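PDB 6INR: putative effector, AYWB SAP54-like protein from 'Echinacea purpurea' witches'-broom phytoplasma, which probably binds plant MADS transcription factors as a secreted phytoplasmal effector that causes phyllody, the replacement of floral organs by leaf-like ones. Local coordinates for residues 21-26 with 79-84; 31-36 with 72-77; 46-51 with 58-63. All coordinates share one frame; numbering follows the deposited sequence.

In the fold
Helices 16-49 and 55-84 run antiparallel as one hairpin, and all three contacts join this same pair. Contact 1 lies near the open end, the centre of contact 2 is about 3 Å from that of the chain, and contact 3 sits beside the connecting loop; the centres of contacts 1 and 3 are about 34 Å apart, on opposite sides of the chain's centre. Contact 1 is partly buried and contains the buried I23, whereas contacts 2 and 3 are surface contacts. Their chemistry changes along the hairpin: an aromatic ring against isoleucine and asparagine in contact 1, a glutamine against isoleucine in contact 2, and leucines packed on one another and on a glycine backbone in contact 3.

Contact 1: residues 21-26 with 79-84; sequences LTIEEN and KTYKNL
With chi1 at -59°, I23 holds CG2 anti to its backbone N and sets CG1 beside that N, and the branches part to meet different residues of 79-84. CG2 approaches Y81, 3.5 Å from the backbone atom Y81 O and 4.0 Å from CD1 of its ring, which it meets obliquely. CD1, at the end of the other branch, touches CD1 of L84 at 4.1 Å, the two side chains crossing at about a right angle. Y81 has its CG beside the backbone N (chi1 -83°), which carries the ring across to N26, one turn on from I23. There N26 CB lies over one ring face, 3.9 Å from the centroid and 19° off the normal, a CH-pi contact offset toward the rim. The N26 amide continues along the phenol end, its plane almost parallel to the ring, and CG comes within 3.9 Å of Y81 OH. I27 and L30 of helix 16-49 also touch Y81, while L85 extends the apolar patch around I23. A bound cadmium ion lies about 6 Å from the I23 side chain, which has no ligand atom to offer it. The helix axes approach to 9.7 Å in nearly opposite directions, with I23 and Y81 level across the gap. This spacing and the meeting of I23 and N26 with Y81 and L84 are consistent with an antiparallel helical hairpin of coiled-coil type.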
loop_
_atom_site.group_PDB
_atom_site.type_symbol
_atom_site.label_atom_id
_atom_site.label_comp_id
_atom_site.label_asym_id
_atom_site.label_seq_id
_atom_site.Cartn_x
_atom_site.Cartn_y
_atom_site.Cartn_z
ATOM N N LEU A 21 -13.723 -9.303 -12.853
ATOM C CA LEU A 21 -13.611 -9.996 -11.542
ATOM C C LEU A 21 -12.130 -10.102 -11.223
ATOM O O LEU A 21 -11.691 -9.884 -10.113
ATOM C CB LEU A 21 -14.315 -11.364 -11.514
ATOM C CG LEU A 21 -15.811 -11.338 -11.836
ATOM C CD1 LEU A 21 -16.414 -12.744 -11.869
ATOM C CD2 LEU A 21 -16.576 -10.455 -10.855
ATOM N N THR A 22 -11.350 -10.324 -12.244
ATOM C CA THR A 22 -9.918 -10.353 -12.054
ATOM C C THR A 22 -9.391 -8.991 -11.595
ATOM O O THR A 22 -8.570 -8.918 -10.683
ATOM C CB THR A 22 -9.217 -10.806 -13.317
ATOM O OG1 THR A 22 -9.420 -12.211 -13.443
ATOM C CG2 THR A 22 -7.742 -10.557 -13.229
ATOM N N ILE A 23 -9.864 -7.915 -12.217
ATOM C CA ILE A 23 -9.377 -6.561 -11.842
ATOM C C ILE A 23 -9.844 -6.210 -10.431
ATOM O O ILE A 23 -9.052 -5.799 -9.607
ATOM C CB ILE A 23 -9.764 -5.397 -12.808
ATOM C CG1 ILE A 23 -9.243 -5.624 -14.244
ATOM C CG2 ILE A 23 -9.188 -4.078 -12.294
ATOM C CD1 ILE A 23 -7.736 -5.777 -14.341
ATOM N N GLU A 24 -11.128 -6.375 -10.173
ATOM C CA GLU A 24 -11.675 -6.113 -8.841
ATOM C C GLU A 24 -10.912 -6.808 -7.729
ATOM O O GLU A 24 -10.709 -6.221 -6.672
ATOM C CB GLU A 24 -13.142 -6.471 -8.762
ATOM C CG GLU A 24 -13.980 -5.533 -9.621
ATOM C CD GLU A 24 -15.464 -5.622 -9.345
ATOM O OE1 GLU A 24 -15.989 -6.753 -9.306
ATOM O OE2 GLU A 24 -16.108 -4.552 -9.175
ATOM N N GLU A 25 -10.489 -8.049 -7.960
ATOM C CA GLU A 25 -9.740 -8.788 -6.949
ATOM C C GLU A 25 -8.393 -8.114 -6.725
ATOM O O GLU A 25 -7.908 -7.986 -5.614
ATOM C CB GLU A 25 -9.573 -10.253 -7.359
ATOM C CG GLU A 25 -8.704 -11.107 -6.429
ATOM C CD GLU A 25 -8.558 -12.565 -6.879
ATOM O OE1 GLU A 25 -8.472 -12.822 -8.113
ATOM O OE2 GLU A 25 -8.520 -13.473 -5.995
ATOM N N ASN A 26 -7.775 -7.719 -7.813
ATOM C CA ASN A 26 -6.509 -6.967 -7.763
ATOM C C ASN A 26 -6.645 -5.666 -6.978
ATOM O O ASN A 26 -5.752 -5.251 -6.236
ATOM C CB ASN A 26 -6.035 -6.667 -9.164
ATOM C CG ASN A 26 -5.307 -7.839 -9.793
ATOM O OD1 ASN A 26 -4.485 -8.475 -9.147
ATOM N ND2 ASN A 26 -5.545 -8.079 -11.073
ATOM N N LYS A 79 -5.024 3.549 -9.367
ATOM C CA LYS A 79 -5.565 4.442 -10.410
ATOM C C LYS A 79 -5.617 3.718 -11.740
ATOM O O LYS A 79 -6.641 3.706 -12.424
ATOM C CB LYS A 79 -4.756 5.750 -10.548
ATOM C CG LYS A 79 -5.524 6.987 -10.090
ATOM C CD LYS A 79 -4.861 8.284 -10.545
ATOM C CE LYS A 79 -5.859 9.446 -10.642
ATOM N NZ LYS A 79 -5.310 10.621 -11.384
ATOM N N THR A 80 -4.491 3.125 -12.098
ATOM C CA THR A 80 -4.387 2.367 -13.352
ATOM C C THR A 80 -5.408 1.221 -13.420
ATOM O O THR A 80 -6.049 0.995 -14.455
ATOM C CB THR A 80 -3.001 1.743 -13.528
ATOM O OG1 THR A 80 -2.001 2.770 -13.475
ATOM C CG2 THR A 80 -2.928 0.989 -14.849
ATOM N N TYR A 81 -5.544 0.495 -12.311
ATOM C CA TYR A 81 -6.498 -0.639 -12.256
ATOM C C TYR A 81 -7.909 -0.156 -12.506
ATOM O O TYR A 81 -8.657 -0.780 -13.232
ATOM C CB TYR A 81 -6.464 -1.423 -10.930
ATOM C CG TYR A 81 -5.371 -2.472 -10.828
ATOM C CD1 TYR A 81 -5.230 -3.464 -11.787
ATOM C CD2 TYR A 81 -4.517 -2.496 -9.748
ATOM C CE1 TYR A 81 -4.233 -4.434 -11.682
ATOM C CE2 TYR A 81 -3.513 -3.445 -9.639
ATOM C CZ TYR A 81 -3.369 -4.416 -10.599
ATOM O OH TYR A 81 -2.349 -5.353 -10.457
ATOM N N LYS A 82 -8.263 0.954 -11.875
ATOM C CA LYS A 82 -9.615 1.544 -12.056
ATOM C C LYS A 82 -9.834 1.982 -13.509
ATOM O O LYS A 82 -10.927 1.877 -14.025
ATOM C CB LYS A 82 -9.875 2.700 -11.078
ATOM C CG LYS A 82 -9.800 2.290 -9.602
ATOM C CD LYS A 82 -9.916 3.443 -8.624
ATOM C CE LYS A 82 -11.312 4.046 -8.616
ATOM N NZ LYS A 82 -11.486 5.096 -7.572
ATOM N N ASN A 83 -8.770 2.436 -14.165
ATOM C CA ASN A 83 -8.830 2.793 -15.606
ATOM C C ASN A 83 -9.267 1.563 -16.400
ATOM O O ASN A 83 -10.195 1.601 -17.209
ATOM C CB ASN A 83 -7.456 3.217 -16.151
ATOM C CG ASN A 83 -7.244 4.712 -16.157
ATOM O OD1 ASN A 83 -8.188 5.492 -16.255
ATOM N ND2 ASN A 83 -5.981 5.122 -16.098
ATOM N N LEU A 84 -8.557 0.477 -16.133
ATOM C CA LEU A 84 -8.746 -0.813 -16.830
ATOM C C LEU A 84 -10.163 -1.350 -16.827
ATOM O O LEU A 84 -10.629 -1.860 -17.834
ATOM C CB LEU A 84 -7.831 -1.890 -16.271
ATOM C CG LEU A 84 -6.400 -1.896 -16.817
ATOM C CD1 LEU A 84 -5.474 -2.675 -15.913
ATOM C CD2 LEU A 84 -6.378 -2.516 -18.201
#

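Contact 2: residues 31-36 with 72-77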
loop_
_atom_site.group_PDB
_atom_site.type_symbol
_atom_site.label_atom_id
_atom_site.label_comp_id
_atom_site.label_asym_id
_atom_site.label_seq_id
_atom_site.Cartn_x
_atom_site.Cartn_y
_atom_site.Cartn_z
ATOM N N LYS A 31 -5.913 -2.408 -2.035
ATOM C CA LYS A 31 -6.441 -1.644 -0.912
ATOM C C LYS A 31 -6.126 -2.231 0.467
ATOM O O LYS A 31 -5.900 -1.492 1.437
ATOM C CB LYS A 31 -7.938 -1.514 -1.041
ATOM C CG LYS A 31 -8.379 -0.570 -2.139
ATOM C CD LYS A 31 -9.866 -0.316 -1.947
ATOM C CE LYS A 31 -10.549 0.251 -3.169
ATOM N NZ LYS A 31 -12.023 0.102 -2.977
ATOM N N GLN A 32 -6.140 -3.555 0.580
ATOM C CA GLN A 32 -5.762 -4.172 1.861
ATOM C C GLN A 32 -4.300 -3.940 2.154
ATOM O O GLN A 32 -3.918 -3.811 3.310
ATOM C CB GLN A 32 -6.042 -5.665 1.871
ATOM C CG GLN A 32 -7.522 -5.975 1.727
ATOM C CD GLN A 32 -7.827 -7.450 1.589
ATOM O OE1 GLN A 32 -7.103 -8.207 0.926
ATOM N NE2 GLN A 32 -8.926 -7.867 2.190
ATOM N N LYS A 33 -3.475 -3.947 1.116
ATOM C CA LYS A 33 -2.046 -3.673 1.283
ATOM C C LYS A 33 -1.818 -2.220 1.747
ATOM O O LYS A 33 -1.008 -1.924 2.615
ATOM C CB LYS A 33 -1.277 -3.962 -0.007
ATOM C CG LYS A 33 -0.791 -5.401 -0.173
ATOM C CD LYS A 33 -0.675 -5.770 -1.641
ATOM C CE LYS A 33 0.463 -6.747 -1.927
ATOM N NZ LYS A 33 0.352 -8.064 -1.231
ATOM N N ILE A 34 -2.548 -1.311 1.153
ATOM C CA ILE A 34 -2.421 0.089 1.507
ATOM C C ILE A 34 -2.844 0.276 2.958
ATOM O O ILE A 34 -2.197 0.978 3.731
ATOM C CB ILE A 34 -3.272 0.971 0.581
ATOM C CG1 ILE A 34 -2.575 1.095 -0.782
ATOM C CG2 ILE A 34 -3.532 2.324 1.224
ATOM C CD1 ILE A 34 -3.506 1.556 -1.859
ATOM N N TYR A 35 -3.960 -0.342 3.309
ATOM C CA TYR A 35 -4.439 -0.311 4.714
ATOM C C TYR A 35 -3.395 -0.843 5.681
ATOM O O TYR A 35 -3.160 -0.263 6.711
ATOM C CB TYR A 35 -5.737 -1.089 4.890
ATOM C CG TYR A 35 -6.302 -0.970 6.303
ATOM C CD1 TYR A 35 -5.852 -1.792 7.320
ATOM C CD2 TYR A 35 -7.283 -0.043 6.608
ATOM C CE1 TYR A 35 -6.365 -1.692 8.602
ATOM C CE2 TYR A 35 -7.807 0.056 7.890
ATOM C CZ TYR A 35 -7.358 -0.776 8.878
ATOM O OH TYR A 35 -7.867 -0.642 10.164
ATOM N N ASP A 36 -2.732 -1.926 5.320
ATOM C CA ASP A 36 -1.745 -2.541 6.228
ATOM C C ASP A 36 -0.482 -1.746 6.282
ATOM O O ASP A 36 0.199 -1.701 7.310
ATOM C CB ASP A 36 -1.395 -3.974 5.845
ATOM C CG ASP A 36 -2.580 -4.923 5.998
ATOM O OD1 ASP A 36 -3.539 -4.619 6.769
ATOM O OD2 ASP A 36 -2.574 -5.981 5.305
ATOM N N ASP A 72 2.496 5.045 -1.964
ATOM C CA ASP A 72 2.418 6.023 -3.055
ATOM C C ASP A 72 2.223 5.357 -4.387
ATOM O O ASP A 72 1.382 5.776 -5.163
ATOM C CB ASP A 72 3.672 6.907 -3.125
ATOM C CG ASP A 72 3.536 8.185 -2.291
ATOM O OD1 ASP A 72 2.405 8.731 -2.217
ATOM O OD2 ASP A 72 4.550 8.643 -1.709
ATOM N N ASN A 73 3.026 4.324 -4.635
ATOM C CA ASN A 73 2.893 3.474 -5.844
ATOM C C ASN A 73 1.552 2.805 -5.897
ATOM O O ASN A 73 0.913 2.759 -6.930
ATOM C CB ASN A 73 3.947 2.379 -5.913
ATOM C CG ASN A 73 5.327 2.935 -6.007
ATOM O OD1 ASN A 73 5.780 3.301 -7.092
ATOM N ND2 ASN A 73 5.990 3.067 -4.860
ATOM N N GLN A 74 1.145 2.274 -4.752
ATOM C CA GLN A 74 -0.066 1.456 -4.691
ATOM C C GLN A 74 -1.265 2.290 -5.042
ATOM O O GLN A 74 -2.160 1.824 -5.733
ATOM C CB GLN A 74 -0.212 0.788 -3.336
ATOM C CG GLN A 74 0.960 -0.139 -3.113
ATOM C CD GLN A 74 1.021 -0.724 -1.747
ATOM O OE1 GLN A 74 0.556 -0.137 -0.788
ATOM N NE2 GLN A 74 1.612 -1.921 -1.648
ATOM N N LYS A 75 -1.252 3.544 -4.628
ATOM C CA LYS A 75 -2.342 4.454 -5.027
ATOM C C LYS A 75 -2.266 4.786 -6.516
ATOM O O LYS A 75 -3.269 4.959 -7.199
ATOM C CB LYS A 75 -2.325 5.734 -4.213
ATOM C CG LYS A 75 -2.501 5.512 -2.722
ATOM C CD LYS A 75 -3.083 6.730 -2.051
ATOM C CE LYS A 75 -2.158 7.940 -2.138
ATOM N NZ LYS A 75 -2.757 9.139 -1.475
ATOM N N GLU A 76 -1.054 4.838 -7.023
ATOM C CA GLU A 76 -0.830 4.927 -8.485
ATOM C C GLU A 76 -1.467 3.733 -9.224
ATOM O O GLU A 76 -2.276 3.897 -10.150
ATOM C CB GLU A 76 0.679 4.944 -8.814
ATOM C CG GLU A 76 1.313 6.299 -9.088
ATOM C CD GLU A 76 2.687 6.154 -9.754
ATOM O OE1 GLU A 76 3.638 5.708 -9.063
ATOM O OE2 GLU A 76 2.815 6.469 -10.970
ATOM N N GLN A 77 -1.072 2.531 -8.813
ATOM C CA GLN A 77 -1.586 1.265 -9.409
ATOM C C GLN A 77 -3.065 1.224 -9.330
ATOM O O GLN A 77 -3.742 0.810 -10.236
ATOM C CB GLN A 77 -1.125 0.038 -8.641
ATOM C CG GLN A 77 0.019 -0.682 -9.277
ATOM C CD GLN A 77 0.848 -1.391 -8.251
ATOM O OE1 GLN A 77 0.449 -2.400 -7.665
ATOM N NE2 GLN A 77 2.034 -0.863 -8.026
#
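Side-chain oxygen OE1 of Q74 accepts a hydrogen bond from ND2 of N37, just past 31-36, and at the same time rests on I34, 3.4 Å from its CG1. This is the middle of the antiparallel helical hairpin, where the two axes come within 9.8 Å at 158° and I34 stands level with Q74. The bond to N37 would hold the glutamine amide turned toward helix 16-49, with OE1 over I34 and NE2 beside K33 CB at 3.9 Å. Q74 gets there by an extended chain beyond CG, chi2 173°, and its aliphatic part slides past I34 in the opposite direction. CB of Q74 packs 3.5 Å from I34 CG1, so one residue offers both a methylene surface and a polar tip. K33 contributes little beyond CB: the rest of its chain bends off at chi3 and chi4, taking the ammonium group away from the other helix. L30, one turn before I34, also touches Q74. I34 CD1 lies against Q74 CB at 3.7 Å and also borders K75, 4.2 Å from its CG.

Contact 3: residues 46-51 with 58-63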
loop_
_atom_site.group_PDB
_atom_site.type_symbol
_atom_site.label_atom_id
_atom_site.label_comp_id
_atom_site.label_asym_id
_atom_site.label_seq_id
_atom_site.Cartn_x
_atom_site.Cartn_y
_atom_site.Cartn_z
ATOM N N LYS A 46 4.165 5.613 16.822
ATOM C CA LYS A 46 4.193 5.180 18.241
ATOM C C LYS A 46 5.623 4.822 18.675
ATOM O O LYS A 46 6.117 5.252 19.721
ATOM C CB LYS A 46 3.267 3.977 18.471
ATOM C CG LYS A 46 1.882 4.360 18.959
ATOM C CD LYS A 46 0.840 3.319 18.598
ATOM C CE LYS A 46 1.120 1.949 19.188
ATOM N NZ LYS A 46 0.026 0.977 18.887
ATOM N N GLY A 47 6.280 4.049 17.835
ATOM C CA GLY A 47 7.629 3.554 18.129
ATOM C C GLY A 47 8.612 4.697 18.251
ATOM O O GLY A 47 9.616 4.596 18.963
ATOM N N LEU A 48 8.304 5.787 17.551
ATOM C CA LEU A 48 9.144 7.003 17.543
ATOM C C LEU A 48 9.005 7.827 18.827
ATOM O O LEU A 48 9.884 8.610 19.170
ATOM C CB LEU A 48 8.828 7.893 16.342
ATOM C CG LEU A 48 9.506 7.503 15.026
ATOM C CD1 LEU A 48 8.874 8.233 13.855
ATOM C CD2 LEU A 48 11.005 7.751 15.060
ATOM N N GLN A 49 7.888 7.633 19.517
ATOM C CA GLN A 49 7.587 8.302 20.822
ATOM C C GLN A 49 8.293 7.678 22.019
ATOM O O GLN A 49 8.320 8.264 23.093
ATOM C CB GLN A 49 6.089 8.264 21.185
ATOM C CG GLN A 49 5.097 8.308 20.039
ATOM C CD GLN A 49 5.209 9.570 19.226
ATOM O OE1 GLN A 49 6.312 10.014 18.907
ATOM N NE2 GLN A 49 4.069 10.151 18.874
ATOM N N GLY A 50 8.800 6.466 21.843
ATOM C CA GLY A 50 9.388 5.704 22.958
ATOM C C GLY A 50 10.838 6.033 23.272
ATOM O O GLY A 50 11.434 6.959 22.713
ATOM N N SER A 51 11.381 5.254 24.198
ATOM C CA SER A 51 12.785 5.383 24.621
ATOM C C SER A 51 13.704 4.652 23.646
ATOM O O SER A 51 13.942 3.441 23.750
ATOM C CB SER A 51 12.994 4.845 26.031
ATOM O OG SER A 51 12.809 3.444 26.064
ATOM N N GLU A 58 16.826 6.478 13.739
ATOM C CA GLU A 58 17.316 6.650 12.366
ATOM C C GLU A 58 16.608 5.689 11.432
ATOM O O GLU A 58 16.176 6.075 10.345
ATOM C CB GLU A 58 18.838 6.457 12.278
ATOM C CG GLU A 58 19.461 6.909 10.954
ATOM C CD GLU A 58 20.910 6.459 10.774
ATOM O OE1 GLU A 58 21.471 6.682 9.672
ATOM O OE2 GLU A 58 21.495 5.876 11.721
ATOM N N ASN A 59 16.484 4.444 11.875
ATOM C CA ASN A 59 15.843 3.372 11.063
ATOM C C ASN A 59 14.323 3.381 11.034
ATOM O O ASN A 59 13.713 3.111 10.001
ATOM C CB ASN A 59 16.350 2.013 11.487
ATOM C CG ASN A 59 17.867 1.942 11.463
ATOM O OD1 ASN A 59 18.525 2.585 10.632
ATOM N ND2 ASN A 59 18.432 1.191 12.400
ATOM N N LEU A 60 13.716 3.732 12.151
ATOM C CA LEU A 60 12.264 3.953 12.160
ATOM C C LEU A 60 11.854 5.019 11.163
ATOM O O LEU A 60 10.727 5.050 10.697
ATOM C CB LEU A 60 11.748 4.340 13.544
ATOM C CG LEU A 60 11.783 3.258 14.622
ATOM C CD1 LEU A 60 11.042 3.791 15.835
ATOM C CD2 LEU A 60 11.175 1.939 14.148
ATOM N N LEU A 61 12.783 5.888 10.820
ATOM C CA LEU A 61 12.455 7.005 9.925
ATOM C C LEU A 61 12.644 6.602 8.479
ATOM O O LEU A 61 11.959 7.087 7.597
ATOM C CB LEU A 61 13.289 8.234 10.258
ATOM C CG LEU A 61 12.847 8.931 11.560
ATOM C CD1 LEU A 61 13.917 9.922 12.032
ATOM C CD2 LEU A 61 11.474 9.598 11.416
ATOM N N LYS A 62 13.603 5.715 8.263
ATOM C CA LYS A 62 13.854 5.120 6.937
ATOM C C LYS A 62 12.696 4.203 6.516
ATOM O O LYS A 62 12.214 4.268 5.386
ATOM C CB LYS A 62 15.169 4.333 6.907
ATOM C CG LYS A 62 16.326 5.039 7.602
ATOM C CD LYS A 62 17.703 4.705 7.016
ATOM C CE LYS A 62 18.843 5.561 7.588
ATOM N NZ LYS A 62 18.604 7.037 7.525
ATOM N N LEU A 63 12.268 3.360 7.455
ATOM C CA LEU A 63 11.102 2.475 7.269
ATOM C C LEU A 63 9.883 3.290 6.939
ATOM O O LEU A 63 9.144 2.995 6.010
ATOM C CB LEU A 63 10.789 1.656 8.528
ATOM C CG LEU A 63 11.655 0.443 8.866
ATOM C CD1 LEU A 63 11.134 -0.219 10.136
ATOM C CD2 LEU A 63 11.686 -0.544 7.714
#
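The peptide plane joining G47 to L48 is the flat group here, and CD1 of L60 sits over one of its faces, almost directly above the carbonyl carbon. That methyl is 3.5 Å from G47 C and equally 3.5 Å from G47 O, with L48 N a little farther at 3.8 Å. The contact lies at the closed end of the antiparallel helical hairpin, close to the loop that leads from helix 16-49 into helix 55-84. G47 faces the partner helix without a side chain, and the methyl can settle on bare backbone. Directed away from this interface, E58 pairs along its own helix with K62, one turn on, in a salt bridge of 3.6 Å from K62 NZ to E58 OE1. The L48 side chain starts out along the flank of the interface, yet its branched end bends in toward the partner. With CG beside the backbone N (chi1 -82°), L48 can present its two methyls to different leucines. CD2 packs on L60 CB at 3.8 Å, the two leucines sliding past each other in opposite directions. L61 joins L48 and L60 in a small leucine cluster, while I44, a turn before L48, continues the apolar line by touching both L60 and L63. L48 and L61 cross at about a right angle, and their methyls meet with L48 CD1 3.8 Å from L61 CD2.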